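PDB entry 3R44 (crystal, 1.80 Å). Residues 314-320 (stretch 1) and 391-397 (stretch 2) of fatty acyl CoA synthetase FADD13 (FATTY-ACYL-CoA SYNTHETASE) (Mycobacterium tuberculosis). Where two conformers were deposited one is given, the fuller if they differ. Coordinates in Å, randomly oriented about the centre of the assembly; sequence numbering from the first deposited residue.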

# COMPACT_ATOMS: atom_id res chain seq x y z
N GLY A 314 -9.57 3.25 -4.36
CA GLY A 314 -8.77 4.45 -4.50
C GLY A 314 -7.38 4.26 -5.02
O GLY A 314 -7.00 3.17 -5.48
N TYR A 315 -6.60 5.32 -4.89
CA TYR A 315 -5.26 5.37 -5.31
C TYR A 315 -4.42 5.99 -4.20
O TYR A 315 -4.78 7.07 -3.67
CB TYR A 315 -5.17 6.25 -6.53
CG TYR A 315 -3.77 6.63 -6.95
CD1 TYR A 315 -2.93 5.70 -7.57
CD2 TYR A 315 -3.29 7.92 -6.72
CE1 TYR A 315 -1.68 6.06 -8.02
CE2 TYR A 315 -2.02 8.28 -7.14
CZ TYR A 315 -1.22 7.34 -7.78
OH TYR A 315 0.04 7.73 -8.17
N ALA A 316 -3.31 5.32 -3.88
CA ALA A 316 -2.36 5.85 -2.87
C ALA A 316 -1.01 5.21 -3.15
O ALA A 316 -0.95 4.24 -3.92
CB ALA A 316 -2.84 5.50 -1.48
N LEU A 317 0.03 5.69 -2.47
CA LEU A 317 1.39 5.21 -2.66
C LEU A 317 1.93 5.11 -1.27
O LEU A 317 1.43 5.77 -0.38
CB LEU A 317 2.23 6.24 -3.41
CG LEU A 317 1.88 6.63 -4.83
CD1 LEU A 317 3.11 7.38 -5.41
CD2 LEU A 317 1.59 5.37 -5.64
N THR A 318 3.02 4.40 -1.10
CA THR A 318 3.80 4.54 0.13
C THR A 318 4.14 5.98 0.52
O THR A 318 3.96 6.36 1.67
CB THR A 318 5.04 3.62 0.07
OG1 THR A 318 4.58 2.29 -0.22
CG2 THR A 318 5.79 3.60 1.39
N GLU A 319 4.55 6.78 -0.46
CA GLU A 319 4.92 8.18 -0.28
C GLU A 319 3.77 9.06 0.20
O GLU A 319 3.99 10.14 0.72
CB GLU A 319 5.50 8.73 -1.57
CG GLU A 319 6.89 8.18 -1.88
CD GLU A 319 6.87 6.97 -2.84
OE1 GLU A 319 5.90 6.14 -2.81
OE2 GLU A 319 7.91 6.80 -3.55
N SER A 320 2.54 8.63 -0.05
CA SER A 320 1.34 9.38 0.40
C SER A 320 0.67 8.79 1.62
O SER A 320 -0.45 9.14 1.98
CB SER A 320 0.37 9.53 -0.75
OG SER A 320 -0.26 8.31 -1.00
N TRP A 391 4.58 19.96 -4.82
CA TRP A 391 3.83 18.85 -5.41
C TRP A 391 4.75 17.64 -5.56
O TRP A 391 5.80 17.76 -6.17
CB TRP A 391 3.30 19.22 -6.77
CG TRP A 391 2.25 20.25 -6.75
CD1 TRP A 391 2.40 21.58 -6.86
CD2 TRP A 391 0.85 20.00 -6.68
NE1 TRP A 391 1.15 22.20 -6.90
CE2 TRP A 391 0.19 21.24 -6.78
CE3 TRP A 391 0.10 18.83 -6.56
CZ2 TRP A 391 -1.20 21.36 -6.71
CZ3 TRP A 391 -1.28 18.95 -6.51
CH2 TRP A 391 -1.91 20.21 -6.58
N PHE A 392 4.34 16.52 -4.96
CA PHE A 392 5.06 15.27 -5.07
C PHE A 392 4.77 14.62 -6.43
O PHE A 392 3.62 14.41 -6.77
CB PHE A 392 4.67 14.29 -3.96
CG PHE A 392 5.27 12.95 -4.14
CD1 PHE A 392 6.63 12.75 -3.91
CD2 PHE A 392 4.52 11.88 -4.57
CE1 PHE A 392 7.20 11.53 -4.15
CE2 PHE A 392 5.08 10.68 -4.78
CZ PHE A 392 6.43 10.47 -4.56
N ARG A 393 5.81 14.31 -7.19
CA ARG A 393 5.64 13.65 -8.48
C ARG A 393 5.64 12.13 -8.36
O ARG A 393 6.66 11.50 -7.99
CB ARG A 393 6.75 14.09 -9.41
CG ARG A 393 6.72 15.60 -9.64
CD ARG A 393 7.84 16.16 -10.51
NE ARG A 393 7.98 15.47 -11.78
CZ ARG A 393 8.90 15.72 -12.71
NH1 ARG A 393 9.76 16.70 -12.59
NH2 ARG A 393 8.92 14.98 -13.80
N THR A 394 4.52 11.53 -8.66
CA THR A 394 4.35 10.10 -8.41
C THR A 394 5.09 9.22 -9.42
O THR A 394 5.36 8.06 -9.10
CB THR A 394 2.85 9.68 -8.41
OG1 THR A 394 2.32 9.89 -9.73
CG2 THR A 394 2.02 10.48 -7.39
N GLY A 395 5.33 9.70 -10.64
CA GLY A 395 5.85 8.89 -11.71
C GLY A 395 4.76 8.08 -12.39
O GLY A 395 5.02 7.35 -13.35
N ASP A 396 3.52 8.21 -11.89
CA ASP A 396 2.39 7.50 -12.48
C ASP A 396 1.68 8.47 -13.41
O ASP A 396 1.64 9.68 -13.16
CB ASP A 396 1.42 7.05 -11.38
CG ASP A 396 2.00 5.99 -10.43
OD1 ASP A 396 3.02 5.31 -10.72
OD2 ASP A 396 1.41 5.87 -9.35
N ILE A 397 1.12 7.98 -14.52
CA ILE A 397 0.45 8.83 -15.46
C ILE A 397 -1.06 8.62 -15.32
O ILE A 397 -1.53 7.46 -15.14
CB ILE A 397 0.85 8.49 -16.91
CG1 ILE A 397 2.37 8.60 -17.10
CG2 ILE A 397 0.07 9.36 -17.94
CD1 ILE A 397 2.97 9.92 -16.64

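The contact between residues 314-320 and 391-397 is a small packing of side chains, burying 251 Å² over both sides, in which one tyrosine-aspartate hydrogen bond lies at one end of a row of apolar and aliphatic contacts. No backbone hydrogen bond joins the two stretches, and their touching parts run 132° apart, so they do not pair as neighbouring strands. At the nearest backbone register, the CA atoms of Leu 317 and Thr 394 are still 8.1 Å apart, and the space between is filled by side chains.

The residues that meet are every second one along each stretch. Tyr 315, Leu 317 and Glu 319 direct their CA-to-CB bonds toward the second stretch, whereas that of Ala 316 points away. The second stretch follows the same pattern: Phe 392, Thr 394 and Asp 396 point toward the first, and Arg 393 and Ile 397 point away.

The polar anchor is the hydrogen bond from Tyr 315 OH to Asp 396 OD2, at 2.6 Å a short one. The tyrosine has a t rotamer at chi1, and its ring carries the hydroxyl out to Asp 396 OD2, which lies at the ring edge, near the ring plane. An acceptor near the ring plane suits a phenolic hydroxyl, whose O-H bond prefers to lie in that plane. The other carboxylate oxygen, Asp 396 OD1, is hydrogen-bonded elsewhere in the structure, so both oxygens of this buried side chain have partners. The tyrosine hydroxyl also packs against the threonine, with Tyr 315 OH 3.4 Å from Thr 394 CB.

Leu 317 occupies the middle of the contact and touches all three residues of the second stretch that make contact. Leu 317 CD1 lies 3.8 Å from Thr 394 CB and 3.9 Å from Phe 392 CE2, the latter an apolar contact made at the edge of the phenylalanine ring. The other methyl, Leu 317 CD2, comes within 3.7 Å of Asp 396 OD2, placing hydrocarbon beside the oxygen that accepts the tyrosine bond. Beyond the leucine, Glu 319 meets the same aromatic ring. The closest approach is Glu 319 CG to Phe 392 CZ, 3.6 Å; Glu 319 OE2 is hydrogen-bonded elsewhere in the structure.

Local hydrogen bonds brace both sides. In the first stretch, Leu 317 N donates to Ser 320 OG at 3.0 Å, while Ser 320 N donates to Leu 317 O at 3.1 Å; this reciprocal pair closes the short 3-10 segment at 318-319 and ties down the backbone that carries the central leucine. In the second, Asp 396 N donates to Thr 394 OG1 at 3.0 Å, bridging the corner at Gly 395. The glycine has a positive phi of 82°, a value that by itself favours glycine, and the turn it makes separates two residues, Thr 394 and Asp 396, whose CA-to-CB bonds both point toward the first stretch.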